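Local coordinates for beta-galacturonidase (Eisenbergiella tayi, PDB 6NCW), which is a glycoside hydrolase of family 2, a beta-galacturonidase that binds galacturonate and may also have beta-glucuronidase activity, at residues M1-F5 and E317-L322; W21-I26 and Q55-R60. Residue numbers count along the deposited sequence, not the author numbering.

Contact 1 (M1-F5 and E317-L322)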
ATOM      1  N   MET A   1      -5.047 -35.263  -5.815  1.00 34.69           N
ATOM      2  CA  MET A   1      -6.003 -35.037  -6.887  1.00 36.02           C
ATOM      3  C   MET A   1      -5.341 -34.741  -8.239  1.00 34.63           C
ATOM      4  O   MET A   1      -4.546 -33.810  -8.344  1.00 32.28           O
ATOM      5  CB  MET A   1      -6.904 -33.887  -6.499  1.00 39.81           C
ATOM      6  CG  MET A   1      -8.063 -33.734  -7.387  1.00 37.85           C
ATOM      7  SD  MET A   1      -9.006 -32.279  -6.934  1.00 31.77           S
ATOM      8  CE  MET A   1     -10.466 -32.719  -7.870  1.00 31.41           C
ATOM      9  N   ILE A   2      -5.688 -35.525  -9.263  1.00 30.38           N
ATOM     10  CA  ILE A   2      -5.113 -35.392 -10.595  1.00 28.12           C
ATOM     11  C   ILE A   2      -6.150 -34.925 -11.613  1.00 31.14           C
ATOM     12  O   ILE A   2      -5.854 -34.084 -12.466  1.00 28.61           O
ATOM     13  CB  ILE A   2      -4.469 -36.724 -11.049  1.00 31.90           C
ATOM     14  CG1 ILE A   2      -3.365 -37.174 -10.083  1.00 28.25           C
ATOM     15  CG2 ILE A   2      -3.910 -36.585 -12.448  1.00 31.19           C
ATOM     16  CD1 ILE A   2      -2.112 -36.306 -10.139  1.00 27.47           C
ATOM     17  N   ARG A   3      -7.351 -35.495 -11.566  1.00 27.28           N
ATOM     18  CA  ARG A   3      -8.485 -35.109 -12.392  1.00 25.92           C
ATOM     19  C   ARG A   3      -9.688 -34.956 -11.475  1.00 26.84           C
ATOM     20  O   ARG A   3      -9.628 -35.317 -10.297  1.00 31.25           O
ATOM     21  CB  ARG A   3      -8.775 -36.158 -13.477  1.00 28.72           C
ATOM     22  CG  ARG A   3      -7.561 -36.601 -14.281  1.00 27.45           C
ATOM     23  CD  ARG A   3      -7.092 -35.493 -15.214  1.00 23.68           C
ATOM     24  NE  ARG A   3      -8.123 -35.110 -16.181  1.00 24.53           N
ATOM     25  CZ  ARG A   3      -8.270 -35.679 -17.369  1.00 26.83           C
ATOM     26  NH1 ARG A   3      -7.450 -36.669 -17.723  1.00 29.56           N
ATOM     27  NH2 ARG A   3      -9.236 -35.273 -18.197  1.00 22.32           N
ATOM     28  N   THR A   4     -10.790 -34.418 -12.007  1.00 24.80           N
ATOM     29  CA  THR A   4     -12.017 -34.317 -11.221  1.00 25.80           C
ATOM     30  C   THR A   4     -12.837 -35.604 -11.232  1.00 28.57           C
ATOM     31  O   THR A   4     -13.914 -35.640 -10.637  1.00 26.87           O
ATOM     32  CB  THR A   4     -12.894 -33.159 -11.718  1.00 26.38           C
ATOM     33  OG1 THR A   4     -13.210 -33.360 -13.098  1.00 30.93           O
ATOM     34  CG2 THR A   4     -12.182 -31.810 -11.563  1.00 24.85           C
ATOM     35  N   PHE A   5     -12.356 -36.656 -11.886  1.00 25.45           N
ATOM     36  CA  PHE A   5     -13.042 -37.935 -11.932  1.00 27.33           C
ATOM     37  C   PHE A   5     -11.972 -39.022 -11.929  1.00 30.01           C
ATOM     38  O   PHE A   5     -10.788 -38.740 -12.134  1.00 28.80           O
ATOM     39  CB  PHE A   5     -13.932 -38.016 -13.176  1.00 28.14           C
ATOM     40  CG  PHE A   5     -13.158 -37.905 -14.457  1.00 30.93           C
ATOM     41  CD1 PHE A   5     -12.773 -39.044 -15.151  1.00 29.05           C
ATOM     42  CD2 PHE A   5     -12.774 -36.663 -14.943  1.00 26.33           C
ATOM     43  CE1 PHE A   5     -12.029 -38.946 -16.315  1.00 28.29           C
ATOM     44  CE2 PHE A   5     -12.036 -36.553 -16.112  1.00 28.96           C
ATOM     45  CZ  PHE A   5     -11.664 -37.699 -16.799  1.00 29.12           C
ATOM     46  N   GLU A 317      -4.625 -30.475 -16.705  1.00 22.23           N
ATOM     47  CA  GLU A 317      -5.885 -31.124 -17.062  1.00 23.82           C
ATOM     48  C   GLU A 317      -6.933 -30.979 -15.970  1.00 21.35           C
ATOM     49  O   GLU A 317      -8.135 -31.065 -16.245  1.00 23.97           O
ATOM     50  CB  GLU A 317      -5.637 -32.601 -17.344  1.00 22.85           C
ATOM     51  CG  GLU A 317      -4.628 -32.798 -18.457  1.00 23.29           C
ATOM     52  CD  GLU A 317      -4.129 -34.217 -18.549  1.00 27.06           C
ATOM     53  OE1 GLU A 317      -3.603 -34.729 -17.545  1.00 26.36           O
ATOM     54  OE2 GLU A 317      -4.262 -34.815 -19.631  1.00 31.05           O
ATOM     55  N   LEU A 318      -6.509 -30.801 -14.726  1.00 19.59           N
ATOM     56  CA  LEU A 318      -7.477 -30.524 -13.674  1.00 20.22           C
ATOM     57  C   LEU A 318      -8.211 -29.204 -13.942  1.00 21.67           C
ATOM     58  O   LEU A 318      -9.417 -29.090 -13.696  1.00 19.96           O
ATOM     59  CB  LEU A 318      -6.756 -30.503 -12.325  1.00 20.22           C
ATOM     60  CG  LEU A 318      -7.571 -30.296 -11.045  1.00 32.22           C
ATOM     61  CD1 LEU A 318      -8.473 -31.501 -10.774  1.00 30.12           C
ATOM     62  CD2 LEU A 318      -6.626 -30.060  -9.874  1.00 25.59           C
ATOM     63  N   PHE A 319      -7.499 -28.198 -14.454  1.00 19.53           N
ATOM     64  CA  PHE A 319      -8.142 -26.920 -14.767  1.00 20.19           C
ATOM     65  C   PHE A 319      -9.089 -27.080 -15.950  1.00 21.87           C
ATOM     66  O   PHE A 319     -10.227 -26.595 -15.917  1.00 20.44           O
ATOM     67  CB  PHE A 319      -7.080 -25.847 -15.064  1.00 18.71           C
ATOM     68  CG  PHE A 319      -7.650 -24.451 -15.236  1.00 24.93           C
ATOM     69  CD1 PHE A 319      -8.036 -23.700 -14.126  1.00 24.31           C
ATOM     70  CD2 PHE A 319      -7.796 -23.899 -16.494  1.00 16.47           C
ATOM     71  CE1 PHE A 319      -8.562 -22.409 -14.272  1.00 22.87           C
ATOM     72  CE2 PHE A 319      -8.330 -22.618 -16.655  1.00 20.08           C
ATOM     73  CZ  PHE A 319      -8.710 -21.874 -15.539  1.00 21.20           C
ATOM     74  N   LEU A 320      -8.630 -27.772 -17.001  1.00 21.35           N
ATOM     75  CA  LEU A 320      -9.484 -28.052 -18.155  1.00 22.48           C
ATOM     76  C   LEU A 320     -10.727 -28.832 -17.745  1.00 20.94           C
ATOM     77  O   LEU A 320     -11.824 -28.541 -18.228  1.00 23.54           O
ATOM     78  CB  LEU A 320      -8.690 -28.814 -19.222  1.00 19.38           C
ATOM     79  CG  LEU A 320      -7.453 -28.085 -19.776  1.00 20.70           C
ATOM     80  CD1 LEU A 320      -6.627 -28.986 -20.679  1.00 20.42           C
ATOM     81  CD2 LEU A 320      -7.865 -26.830 -20.540  1.00 20.53           C
ATOM     82  N   ASP A 321     -10.580 -29.820 -16.852  1.00 22.40           N
ATOM     83  CA  ASP A 321     -11.747 -30.519 -16.301  1.00 23.58           C
ATOM     84  C   ASP A 321     -12.746 -29.528 -15.718  1.00 24.30           C
ATOM     85  O   ASP A 321     -13.955 -29.643 -15.938  1.00 24.49           O
ATOM     86  CB  ASP A 321     -11.352 -31.515 -15.196  1.00 21.00           C
ATOM     87  CG  ASP A 321     -10.692 -32.796 -15.721  1.00 27.57           C
ATOM     88  OD1 ASP A 321     -10.080 -33.504 -14.880  1.00 25.55           O
ATOM     89  OD2 ASP A 321     -10.757 -33.093 -16.943  1.00 28.66           O
ATOM     90  N   LEU A 322     -12.259 -28.573 -14.926  1.00 19.21           N
ATOM     91  CA  LEU A 322     -13.174 -27.622 -14.300  1.00 21.96           C
ATOM     92  C   LEU A 322     -13.826 -26.704 -15.328  1.00 18.37           C
ATOM     93  O   LEU A 322     -14.954 -26.238 -15.112  1.00 18.11           O
ATOM     94  CB  LEU A 322     -12.444 -26.809 -13.234  1.00 17.73           C
ATOM     95  CG  LEU A 322     -12.045 -27.583 -11.973  1.00 24.22           C
ATOM     96  CD1 LEU A 322     -10.897 -26.871 -11.224  1.00 21.01           C
ATOM     97  CD2 LEU A 322     -13.246 -27.784 -11.050  1.00 19.88           C
TER
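How one acidic side chain can gather several bonds from an irregular chain terminus is well illustrated by D321. Its carboxylate takes three bonds from the N-terminal segment. Two come from the side chain of R3, whose NE reaches OD1 of D321 at 2.8 Å and whose NH2 reaches OD2 of D321 at 2.9 Å, a two-pronged salt bridge lying near the guanidinium plane. The third comes from the backbone: T4 N donates to D321 OD1 at 3.1 Å, so this one oxygen ties down both a side chain and a peptide group.

A second, looser charge pair involves the same arginine. R3 NH1 stands 4.2 Å from E317 OE2, well out of the guanidinium plane, so here only the charges matter; E317 forms its own salt bridge with K73. The CB of E317 lies over one face of the R3 guanidinium, 3.7 Å from R3 NE. In a separate hydrogen bond, the hydroxyl of T4 is paired with E325, further along the helix.

Apolar contacts centre on L318. Its CD1 meets M1 CE at 3.7 Å and T4 CG2 at 3.8 Å, and T4 CG2 also lies 4.2 Å from L322 CD2.

Outside the pair, R250 of strand 245-251 packs on T4 and F5, and S18 of a second subunit touches M1. Helix 317-326 joins two parallel barrel strands, 307-309 and 329-333, so the contact lays the N-terminal lead-in against an outer helix of the (beta/alpha)8 TIM barrel, an interdomain junction within the multidomain family 2 fold.

Contact 2 (W21-I26 and Q55-R60)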
ATOM      1  N   TRP A  21       8.051 -34.826  -0.594  1.00 23.29           N
ATOM      2  CA  TRP A  21       9.235 -35.535  -1.053  1.00 22.80           C
ATOM      3  C   TRP A  21      10.469 -34.876  -0.453  1.00 27.94           C
ATOM      4  O   TRP A  21      10.416 -33.747   0.038  1.00 26.80           O
ATOM      5  CB  TRP A  21       9.382 -35.514  -2.579  1.00 23.16           C
ATOM      6  CG  TRP A  21       8.293 -36.134  -3.409  1.00 18.71           C
ATOM      7  CD1 TRP A  21       6.960 -36.256  -3.102  1.00 18.69           C
ATOM      8  CD2 TRP A  21       8.463 -36.714  -4.707  1.00 19.62           C
ATOM      9  NE1 TRP A  21       6.290 -36.881  -4.145  1.00 19.74           N
ATOM     10  CE2 TRP A  21       7.197 -37.170  -5.137  1.00 17.37           C
ATOM     11  CE3 TRP A  21       9.573 -36.888  -5.555  1.00 22.05           C
ATOM     12  CZ2 TRP A  21       7.009 -37.776  -6.369  1.00 18.90           C
ATOM     13  CZ3 TRP A  21       9.381 -37.490  -6.780  1.00 19.11           C
ATOM     14  CH2 TRP A  21       8.107 -37.922  -7.180  1.00 18.00           C
ATOM     15  N   ASN A  22      11.594 -35.578  -0.519  1.00 28.29           N
ATOM     16  CA  ASN A  22      12.852 -34.985  -0.089  1.00 27.66           C
ATOM     17  C   ASN A  22      13.421 -34.152  -1.220  1.00 25.61           C
ATOM     18  O   ASN A  22      13.442 -34.596  -2.370  1.00 23.85           O
ATOM     19  CB  ASN A  22      13.855 -36.061   0.323  1.00 27.12           C
ATOM     20  CG  ASN A  22      13.549 -36.636   1.679  1.00 30.70           C
ATOM     21  OD1 ASN A  22      13.027 -35.949   2.555  1.00 32.20           O
ATOM     22  ND2 ASN A  22      13.873 -37.897   1.863  1.00 32.92           N
ATOM     23  N   PHE A  23      13.906 -32.951  -0.875  1.00 23.08           N
ATOM     24  CA  PHE A  23      14.330 -31.942  -1.830  1.00 25.35           C
ATOM     25  C   PHE A  23      15.672 -31.352  -1.428  1.00 21.84           C
ATOM     26  O   PHE A  23      15.893 -31.025  -0.261  1.00 24.01           O
ATOM     27  CB  PHE A  23      13.281 -30.812  -1.930  1.00 23.59           C
ATOM     28  CG  PHE A  23      13.714 -29.629  -2.782  1.00 24.28           C
ATOM     29  CD1 PHE A  23      14.243 -28.481  -2.198  1.00 23.21           C
ATOM     30  CD2 PHE A  23      13.556 -29.659  -4.159  1.00 22.12           C
ATOM     31  CE1 PHE A  23      14.623 -27.382  -2.983  1.00 21.17           C
ATOM     32  CE2 PHE A  23      13.937 -28.572  -4.949  1.00 21.22           C
ATOM     33  CZ  PHE A  23      14.466 -27.429  -4.361  1.00 18.15           C
ATOM     34  N   HIS A  24      16.556 -31.195  -2.411  1.00 22.07           N
ATOM     35  CA  HIS A  24      17.768 -30.415  -2.227  1.00 22.34           C
ATOM     36  C   HIS A  24      18.248 -29.936  -3.596  1.00 22.01           C
ATOM     37  O   HIS A  24      18.051 -30.622  -4.603  1.00 22.03           O
ATOM     38  CB  HIS A  24      18.855 -31.216  -1.484  1.00 27.00           C
ATOM     39  CG  HIS A  24      19.323 -32.441  -2.199  1.00 25.18           C
ATOM     40  ND1 HIS A  24      20.331 -32.414  -3.139  1.00 23.85           N
ATOM     41  CD2 HIS A  24      18.939 -33.735  -2.092  1.00 27.02           C
ATOM     42  CE1 HIS A  24      20.543 -33.638  -3.586  1.00 27.01           C
ATOM     43  NE2 HIS A  24      19.708 -34.456  -2.970  1.00 25.11           N
ATOM     44  N   THR A  25      18.821 -28.721  -3.630  1.00 19.63           N
ATOM     45  CA  THR A  25      19.478 -28.226  -4.832  1.00 23.64           C
ATOM     46  C   THR A  25      20.781 -28.998  -5.070  1.00 26.48           C
ATOM     47  O   THR A  25      21.373 -29.558  -4.144  1.00 26.75           O
ATOM     48  CB  THR A  25      19.792 -26.726  -4.720  1.00 25.99           C
ATOM     49  OG1 THR A  25      20.696 -26.502  -3.629  1.00 23.51           O
ATOM     50  CG2 THR A  25      18.521 -25.905  -4.513  1.00 21.36           C
ATOM     51  N   ILE A  26      21.241 -29.016  -6.323  1.00 23.88           N
ATOM     52  CA  ILE A  26      22.514 -29.649  -6.650  1.00 31.53           C
ATOM     53  C   ILE A  26      23.361 -28.717  -7.504  1.00 32.18           C
ATOM     54  O   ILE A  26      22.866 -27.778  -8.127  1.00 32.41           O
ATOM     55  CB  ILE A  26      22.338 -31.007  -7.357  1.00 31.77           C
ATOM     56  CG1 ILE A  26      21.559 -30.849  -8.651  1.00 28.96           C
ATOM     57  CG2 ILE A  26      21.630 -31.992  -6.451  1.00 28.00           C
ATOM     58  CD1 ILE A  26      21.219 -32.197  -9.298  1.00 33.90           C
ATOM     59  N   GLN A  55      19.582 -26.817 -11.160  1.00 19.44           N
ATOM     60  CA  GLN A  55      19.068 -28.163 -10.934  1.00 19.19           C
ATOM     61  C   GLN A  55      18.753 -28.394  -9.464  1.00 19.31           C
ATOM     62  O   GLN A  55      19.423 -27.864  -8.572  1.00 18.28           O
ATOM     63  CB  GLN A  55      20.086 -29.228 -11.352  1.00 25.40           C
ATOM     64  CG  GLN A  55      20.539 -29.186 -12.795  1.00 24.78           C
ATOM     65  CD  GLN A  55      21.615 -30.220 -13.045  1.00 36.22           C
ATOM     66  OE1 GLN A  55      22.572 -30.316 -12.278  1.00 32.02           O
ATOM     67  NE2 GLN A  55      21.453 -31.014 -14.098  1.00 32.01           N
ATOM     68  N   ALA A  56      17.769 -29.251  -9.218  1.00 18.00           N
ATOM     69  CA  ALA A  56      17.486 -29.701  -7.866  1.00 24.25           C
ATOM     70  C   ALA A  56      16.964 -31.129  -7.935  1.00 21.96           C
ATOM     71  O   ALA A  56      16.506 -31.584  -8.981  1.00 23.86           O
ATOM     72  CB  ALA A  56      16.488 -28.778  -7.170  1.00 20.04           C
ATOM     73  N   SER A  57      17.046 -31.847  -6.817  1.00 22.41           N
ATOM     74  CA  SER A  57      16.615 -33.242  -6.772  1.00 23.12           C
ATOM     75  C   SER A  57      15.400 -33.415  -5.868  1.00 21.17           C
ATOM     76  O   SER A  57      15.395 -32.941  -4.727  1.00 27.05           O
ATOM     77  CB  SER A  57      17.751 -34.156  -6.302  1.00 25.30           C
ATOM     78  OG  SER A  57      17.241 -35.203  -5.493  1.00 19.62           O
ATOM     79  N   TYR A  58      14.388 -34.119  -6.375  1.00 21.24           N
ATOM     80  CA  TYR A  58      13.243 -34.584  -5.597  1.00 23.15           C
ATOM     81  C   TYR A  58      13.280 -36.104  -5.497  1.00 23.55           C
ATOM     82  O   TYR A  58      13.486 -36.787  -6.504  1.00 24.25           O
ATOM     83  CB  TYR A  58      11.913 -34.186  -6.254  1.00 23.81           C
ATOM     84  CG  TYR A  58      11.566 -32.709  -6.251  1.00 22.53           C
ATOM     85  CD1 TYR A  58      10.607 -32.205  -5.368  1.00 20.49           C
ATOM     86  CD2 TYR A  58      12.155 -31.827  -7.159  1.00 19.41           C
ATOM     87  CE1 TYR A  58      10.261 -30.858  -5.371  1.00 22.84           C
ATOM     88  CE2 TYR A  58      11.814 -30.470  -7.162  1.00 21.23           C
ATOM     89  CZ  TYR A  58      10.869 -29.997  -6.267  1.00 20.70           C
ATOM     90  OH  TYR A  58      10.525 -28.655  -6.251  1.00 24.05           O
ATOM     91  N   SER A  59      13.038 -36.646  -4.304  1.00 22.51           N
ATOM     92  CA  SER A  59      13.054 -38.093  -4.168  1.00 24.14           C
ATOM     93  C   SER A  59      12.051 -38.554  -3.119  1.00 24.30           C
ATOM     94  O   SER A  59      11.707 -37.819  -2.186  1.00 25.45           O
ATOM     95  CB  SER A  59      14.465 -38.595  -3.826  1.00 22.67           C
ATOM     96  OG  SER A  59      15.060 -37.792  -2.816  1.00 24.97           O
ATOM     97  N   ARG A  60      11.583 -39.783  -3.301  1.00 23.48           N
ATOM     98  CA  ARG A  60      10.735 -40.492  -2.348  1.00 28.04           C
ATOM     99  C   ARG A  60      10.847 -41.981  -2.657  1.00 28.74           C
ATOM    100  O   ARG A  60      11.557 -42.385  -3.579  1.00 26.90           O
ATOM    101  CB  ARG A  60       9.280 -40.033  -2.437  1.00 24.75           C
ATOM    102  CG  ARG A  60       8.622 -40.316  -3.781  1.00 21.56           C
ATOM    103  CD  ARG A  60       7.086 -40.278  -3.633  1.00 24.02           C
ATOM    104  NE  ARG A  60       6.607 -41.423  -2.857  1.00 26.07           N
ATOM    105  CZ  ARG A  60       5.401 -41.523  -2.294  1.00 29.07           C
ATOM    106  NH1 ARG A  60       4.514 -40.539  -2.400  1.00 23.36           N
ATOM    107  NH2 ARG A  60       5.086 -42.615  -1.608  1.00 29.41           N
TER
HETATM  108  O   HOH W   1      16.008 -35.371  -3.215  1.00 20.58           O
HETATM  109  O   HOH W   2      22.714 -25.811 -10.277  1.00 35.72           O
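Neighbouring antiparallel strands in the six-stranded sheet of the N-terminal beta-sandwich domain show how side chains reinforce a backbone ladder. W21 has the most surface buried by the pairing. Its CE3 packs 3.6 Å from Y58 CB, and R60 CD sits over the indole face, 3.7 Å from the centroid of the five-membered ring, a CH-pi contact; the indole NE1 and R60 NH1 both bond to L16 O.

S57 occupies the middle. It forms a hydrogen-bonded pair with H24: S57 N donates to H24 O at 2.7 Å and H24 N to S57 O at 3.1 Å, while S57 CB lies over the imidazole face. Its hydroxyl also bonds to E113 on the next strand.

At the far end, I26 N donates to Q55 O at 3.1 Å, and I26 CG1 touches Q55 CB at 3.5 Å. On the face of the sheet that carries N22, S57 and S59, one water donates to N22 O at 2.8 Å and is hydrogen-bonded to both S57 OG and S59 OG at 2.6 Å.

How the contacts relate
The two contacts differ in how far apart along the chain their partners lie. Contact 2 joins strands separated by only 29 residues within one domain, whereas contact 1 spans 312 residues and joins the chain start to the barrel. Both strands of contact 2 belong to the chain between the two halves of contact 1, yet the centres lie 26 Å apart and the nearest atoms about 10 Å apart, without touching. The tetramer adds a second relation: L322 of contact 1 packs on L20 of a second subunit, the residue directly preceding W21 in that copy's strand 19-26. Both contacts lie away from the galacturonate-binding residues, which include D131 and the barrel residue E465.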